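Local coordinates for cell division protein FtsZ 1 (Methanocaldococcus jannaschii, PDB 2VAP), which binds GTP, probably hydrolyses it, and probably polymerises into the Z ring that forms at the future division site and recruits other division proteins, at residues S122-I127 with G151-A156; I127-G132 with A156-P161. All coordinates share one frame; numbering follows the deposited sequence.

Contact 1 (S122-I127 with G151-A156)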
loop_
_atom_site.group_PDB
_atom_site.type_symbol
_atom_site.label_atom_id
_atom_site.label_comp_id
_atom_site.label_asym_id
_atom_site.label_seq_id
_atom_site.Cartn_x
_atom_site.Cartn_y
_atom_site.Cartn_z
ATOM N N SER A 122 11.447 -0.896 13.206
ATOM C CA SER A 122 10.230 -1.344 12.528
ATOM C C SER A 122 10.412 -2.773 12.025
ATOM O O SER A 122 11.464 -3.119 11.481
ATOM C CB SER A 122 9.879 -0.429 11.351
ATOM O OG SER A 122 9.675 0.909 11.770
ATOM N N ASP A 123 9.387 -3.600 12.224
ATOM C CA ASP A 123 9.356 -4.951 11.669
ATOM C C ASP A 123 8.902 -4.908 10.213
ATOM O O ASP A 123 9.274 -5.764 9.407
ATOM C CB ASP A 123 8.408 -5.844 12.476
ATOM C CG ASP A 123 8.838 -6.003 13.922
ATOM O OD1 ASP A 123 9.985 -6.439 14.164
ATOM O OD2 ASP A 123 8.023 -5.700 14.818
ATOM N N MET A 124 8.092 -3.900 9.892
ATOM C CA MET A 124 7.539 -3.731 8.555
ATOM C C MET A 124 7.485 -2.248 8.208
ATOM O O MET A 124 7.085 -1.425 9.034
ATOM C CB MET A 124 6.137 -4.339 8.491
ATOM C CG MET A 124 5.583 -4.525 7.090
ATOM S SD MET A 124 3.939 -5.261 7.144
ATOM C CE MET A 124 3.665 -5.611 5.410
ATOM N N VAL A 125 7.904 -1.910 6.991
ATOM C CA VAL A 125 7.850 -0.528 6.516
ATOM C C VAL A 125 7.082 -0.443 5.199
ATOM O O VAL A 125 7.403 -1.143 4.235
ATOM C CB VAL A 125 9.265 0.100 6.348
ATOM C CG1 VAL A 125 9.170 1.521 5.788
ATOM C CG2 VAL A 125 10.020 0.108 7.670
ATOM N N PHE A 126 6.059 0.408 5.180
ATOM C CA PHE A 126 5.340 0.736 3.955
ATOM C C PHE A 126 5.909 2.023 3.369
ATOM O O PHE A 126 6.047 3.024 4.075
ATOM C CB PHE A 126 3.844 0.914 4.233
ATOM C CG PHE A 126 3.106 -0.374 4.468
ATOM C CD1 PHE A 126 3.118 -0.982 5.720
ATOM C CD2 PHE A 126 2.381 -0.969 3.440
ATOM C CE1 PHE A 126 2.430 -2.172 5.939
ATOM C CE2 PHE A 126 1.687 -2.159 3.651
ATOM C CZ PHE A 126 1.711 -2.759 4.903
ATOM N N ILE A 127 6.255 1.985 2.086
ATOM C CA ILE A 127 6.702 3.180 1.371
ATOM C C ILE A 127 5.653 3.528 0.320
ATOM O O ILE A 127 5.362 2.722 -0.568
ATOM C CB ILE A 127 8.093 2.993 0.701
ATOM C CG1 ILE A 127 9.160 2.620 1.734
ATOM C CG2 ILE A 127 8.518 4.262 -0.036
ATOM C CD1 ILE A 127 9.405 1.135 1.867
ATOM N N GLY A 151 16.485 -4.597 8.265
ATOM C CA GLY A 151 15.893 -5.929 8.403
ATOM C C GLY A 151 14.377 -5.977 8.376
ATOM O O GLY A 151 13.780 -7.008 8.690
ATOM N N ALA A 152 13.754 -4.867 7.991
ATOM C CA ALA A 152 12.296 -4.774 7.957
ATOM C C ALA A 152 11.709 -5.411 6.700
ATOM O O ALA A 152 12.341 -5.412 5.639
ATOM C CB ALA A 152 11.856 -3.318 8.068
ATOM N N LEU A 153 10.503 -5.962 6.834
ATOM C CA LEU A 153 9.713 -6.371 5.679
ATOM C C LEU A 153 9.336 -5.102 4.923
ATOM O O LEU A 153 8.628 -4.243 5.451
ATOM C CB LEU A 153 8.464 -7.147 6.112
ATOM C CG LEU A 153 7.442 -7.573 5.047
ATOM C CD1 LEU A 153 8.046 -8.508 4.000
ATOM C CD2 LEU A 153 6.235 -8.226 5.706
ATOM N N THR A 154 9.834 -4.989 3.695
ATOM C CA THR A 154 9.772 -3.739 2.942
ATOM C C THR A 154 8.741 -3.809 1.818
ATOM O O THR A 154 8.921 -4.533 0.835
ATOM C CB THR A 154 11.171 -3.373 2.391
ATOM O OG1 THR A 154 12.115 -3.369 3.468
ATOM C CG2 THR A 154 11.167 -2.006 1.725
ATOM N N VAL A 155 7.660 -3.049 1.977
ATOM C CA VAL A 155 6.548 -3.066 1.026
ATOM C C VAL A 155 6.296 -1.668 0.468
ATOM O O VAL A 155 6.118 -0.715 1.224
ATOM C CB VAL A 155 5.248 -3.616 1.677
ATOM C CG1 VAL A 155 4.077 -3.568 0.698
ATOM C CG2 VAL A 155 5.457 -5.041 2.183
ATOM N N ALA A 156 6.293 -1.555 -0.856
ATOM C CA ALA A 156 5.944 -0.298 -1.506
ATOM C C ALA A 156 4.520 -0.360 -2.039
ATOM O O ALA A 156 4.100 -1.377 -2.591
ATOM C CB ALA A 156 6.922 0.019 -2.625
#

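Contact 2 (I127-G132 with A156-P161). With GDP (guanosine-5'-diphosphate), chain B.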
loop_
_atom_site.group_PDB
_atom_site.type_symbol
_atom_site.label_atom_id
_atom_site.label_comp_id
_atom_site.label_asym_id
_atom_site.label_seq_id
_atom_site.Cartn_x
_atom_site.Cartn_y
_atom_site.Cartn_z
ATOM N N ILE A 127 6.255 1.985 2.086
ATOM C CA ILE A 127 6.702 3.180 1.371
ATOM C C ILE A 127 5.653 3.528 0.320
ATOM O O ILE A 127 5.362 2.722 -0.568
ATOM C CB ILE A 127 8.093 2.993 0.701
ATOM C CG1 ILE A 127 9.160 2.620 1.734
ATOM C CG2 ILE A 127 8.518 4.262 -0.036
ATOM C CD1 ILE A 127 9.405 1.135 1.867
ATOM N N THR A 128 5.086 4.725 0.428
ATOM C CA THR A 128 4.020 5.140 -0.482
ATOM C C THR A 128 4.278 6.501 -1.128
ATOM O O THR A 128 4.785 7.425 -0.488
ATOM C CB THR A 128 2.617 5.091 0.197
ATOM O OG1 THR A 128 1.596 5.305 -0.787
ATOM C CG2 THR A 128 2.484 6.136 1.311
ATOM N N CYS A 129 3.938 6.598 -2.411
ATOM C CA CYS A 129 4.073 7.832 -3.174
ATOM C C CYS A 129 3.369 7.703 -4.518
ATOM O O CYS A 129 2.989 6.605 -4.931
ATOM C CB CYS A 129 5.553 8.175 -3.402
ATOM S SG CYS A 129 6.412 7.093 -4.567
ATOM N N GLY A 130 3.189 8.836 -5.188
ATOM C CA GLY A 130 2.813 8.840 -6.591
ATOM C C GLY A 130 4.088 8.921 -7.405
ATOM O O GLY A 130 4.826 9.902 -7.306
ATOM N N LEU A 131 4.367 7.882 -8.186
ATOM C CA LEU A 131 5.546 7.885 -9.048
ATOM C C LEU A 131 5.303 8.779 -10.258
ATOM O O LEU A 131 4.176 8.885 -10.744
ATOM C CB LEU A 131 5.921 6.467 -9.491
ATOM C CG LEU A 131 6.445 5.485 -8.437
ATOM C CD1 LEU A 131 6.559 4.098 -9.039
ATOM C CD2 LEU A 131 7.788 5.926 -7.857
ATOM N N GLY A 132 6.364 9.429 -10.726
ATOM C CA GLY A 132 6.269 10.331 -11.870
ATOM C C GLY A 132 6.842 11.711 -11.609
ATOM O O GLY A 132 7.277 12.390 -12.538
ATOM N N ALA A 156 6.293 -1.555 -0.856
ATOM C CA ALA A 156 5.944 -0.298 -1.506
ATOM C C ALA A 156 4.520 -0.360 -2.039
ATOM O O ALA A 156 4.100 -1.377 -2.591
ATOM C CB ALA A 156 6.922 0.019 -2.625
ATOM N N VAL A 157 3.776 0.724 -1.840
ATOM C CA VAL A 157 2.444 0.876 -2.421
ATOM C C VAL A 157 2.455 2.191 -3.187
ATOM O O VAL A 157 2.397 3.270 -2.592
ATOM C CB VAL A 157 1.318 0.871 -1.355
ATOM C CG1 VAL A 157 -0.053 0.953 -2.023
ATOM C CG2 VAL A 157 1.402 -0.377 -0.478
ATOM N N VAL A 158 2.559 2.090 -4.507
ATOM C CA VAL A 158 2.798 3.257 -5.354
ATOM C C VAL A 158 1.844 3.316 -6.541
ATOM O O VAL A 158 1.331 2.288 -6.990
ATOM C CB VAL A 158 4.267 3.302 -5.872
ATOM C CG1 VAL A 158 5.243 3.537 -4.722
ATOM C CG2 VAL A 158 4.625 2.022 -6.633
ATOM N N THR A 159 1.614 4.526 -7.043
ATOM C CA THR A 159 0.816 4.714 -8.250
ATOM C C THR A 159 1.685 5.065 -9.451
ATOM O O THR A 159 2.754 5.662 -9.305
ATOM C CB THR A 159 -0.257 5.817 -8.091
ATOM O OG1 THR A 159 0.375 7.076 -7.826
ATOM C CG2 THR A 159 -1.223 5.481 -6.964
ATOM N N LEU A 160 1.217 4.675 -10.632
ATOM C CA LEU A 160 1.773 5.161 -11.887
ATOM C C LEU A 160 0.844 6.255 -12.412
ATOM O O LEU A 160 -0.367 6.178 -12.205
ATOM C CB LEU A 160 1.903 4.024 -12.905
ATOM C CG LEU A 160 2.903 2.902 -12.604
ATOM C CD1 LEU A 160 2.769 1.797 -13.636
ATOM C CD2 LEU A 160 4.342 3.413 -12.549
ATOM N N PRO A 161 1.404 7.279 -13.085
ATOM C CA PRO A 161 0.616 8.444 -13.501
ATOM C C PRO A 161 -0.440 8.144 -14.570
ATOM O O PRO A 161 -0.369 7.113 -15.245
ATOM C CB PRO A 161 1.676 9.398 -14.064
ATOM C CG PRO A 161 2.790 8.521 -14.485
ATOM C CD PRO A 161 2.816 7.405 -13.488
HETATM P PB GDP B . 6.607 14.963 -6.208
HETATM O O1B GDP B . 7.764 15.613 -6.927
HETATM O O2B GDP B . 6.229 15.796 -5.006
HETATM O O3B GDP B . 7.011 13.577 -5.768
HETATM O O3A GDP B . 5.376 14.880 -7.242
HETATM P PA GDP B . 3.843 14.657 -6.802
HETATM O O1A GDP B . 3.724 13.766 -5.590
HETATM O O2A GDP B . 3.139 15.977 -6.592
HETATM O "O5'" GDP B . 3.229 13.922 -8.092
HETATM C "C5'" GDP B . 3.790 12.697 -8.553
HETATM C "C4'" GDP B . 2.693 11.843 -9.166
HETATM O "O4'" GDP B . 1.659 11.610 -8.205
HETATM C "C3'" GDP B . 2.034 12.539 -10.345
HETATM O "O3'" GDP B . 2.646 12.165 -11.583
HETATM C "C2'" GDP B . 0.580 12.120 -10.258
HETATM O "O2'" GDP B . 0.354 10.934 -11.025
HETATM C "C1'" GDP B . 0.367 11.791 -8.791
HETATM N N9 GDP B . -0.366 12.872 -8.076
HETATM C C8 GDP B . -0.199 14.207 -8.194
HETATM N N7 GDP B . -1.046 14.884 -7.373
HETATM C C5 GDP B . -1.774 13.969 -6.705
HETATM C C6 GDP B . -2.850 13.984 -5.681
HETATM O O6 GDP B . -3.294 15.062 -5.231
HETATM N N1 GDP B . -3.332 12.803 -5.253
HETATM C C2 GDP B . -2.872 11.623 -5.719
HETATM N N2 GDP B . -3.403 10.471 -5.243
HETATM N N3 GDP B . -1.892 11.538 -6.654
HETATM C C4 GDP B . -1.318 12.651 -7.172
HETATM O O HOH W 1 1.480 8.504 -10.024
#

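Contact 1 (S122-I127 with G151-A156)
Strands 124-127 and 153-156 run side by side in the same direction, their axes 4.7 Å apart at the closest approach and inclined by 17°. Val125 is gripped by both its N-H and its C=O: its N donates to Leu153 O at 2.9 Å, and its O accepts Val155 N in a nearly straight bond (175° at the hydrogen). Asp123 O takes Leu153 N before it, and Ile127 N reaches Val155 O after it, 2.8 Å away. On one face of this parallel pair, Met124 lies alongside Leu153 and its methyl CE ends 3.7 Å from both Leu153 CD2 and Val155 CG2. CG stands anti to the backbone N (chi1 -166°) and the chain beyond it is fully extended, which carries the flexible, unbranched thioether outward from the sheet beside Leu153, so that its terminal methyl touches two neighbours. Val155, a beta-branched residue well suited to a strand, has CB over one face of the Phe126 ring and CG1 4.1 Å from Phe126 CE2. The two strands belong to a beta-alpha-beta crossover whose helix, 135-149, packs over the other face, on Val125, Ile127, Ala152 and Thr154. The small methyl of Ala152 fits 3.4 Å from Ser122 O, and Ile127 CD1 crosses over to Thr154 CG2 at 3.6 Å. Thr154 can be buried because its hydroxyl is satisfied, donating to Ala152 O from above the carbonyl plane and bonding also to Ser147 of the helix. Gly151, with its positive phi, ends that helix as the C-prime residue of a Schellman motif and turns the chain into strand 153-156.

Contact 2 (I127-G132 with A156-P161)
Thr128 holds OG1 anti to its backbone N (chi1 -171°), which swings the hydroxyl across to strand 156-160, where it donates to Val157 O at 2.8 Å, nearly along the C=O axis. Thr159 instead places OG1 between its backbone N and carbonyl carbon (chi1 62°), bringing it over Gly130, 3.3 Å from that residue's CA. Backbone bonds join the parallel strands as well: Val157 N to Ile127 O, a longer one from Thr159 N to Cys129 O at 3.3 Å, and Leu131 N to Thr159 O. On the face toward helix 135-149, Cys129 SG meets Val158 CG1. In the loop that follows, Leu131 CD1 crosses obliquely to Val158 CG2, 3.7 Å away; the Leu131 side chain also packs on Ala173 and Leu177 of helix 167-181. Pro161 lays CD against Leu131 O and CB near the ribose hydroxyls of GDP. Glycine suits position 130 because a side chain there would run into the ribose O4', while Gly132 has backbone angles that would press a CB against the preceding carbonyl O. This is the C-terminal end of the parallel strands, where nucleotide sites of Rossmann-like folds lie. One water joins the strand residue Thr159 and the loop residue Leu131 to the nucleotide, donating to Leu131 O and to Thr159 OG1, each at 2.8 Å, and hydrogen-bonding to GDP O2' at 2.9 Å. Two protein oxygens thus hold the water in place beside the ribose, and through it both segments contact the sugar indirectly.

In the fold
Contacts 1 and 2 are successive lengths of one strand pair, with centres 15 Å apart and Ile127 and Ala156 common to both. Their segments alternate along the chain: 122-127 leads directly into 127-132, then helix 135-149 crosses over, and 151-156 leads into 156-161. Phe126 packs against Val157 where the two meet. Strands 124-130 and 153-160 lie inside the six-stranded parallel sheet of the GTPase domain, flanked by strands 40-45 and 186-191. Contact 1 occupies the end far from the nucleotide, while contact 2 reaches GDP, so the same two strands run from the end of the sheet far from GDP to residues of its pocket.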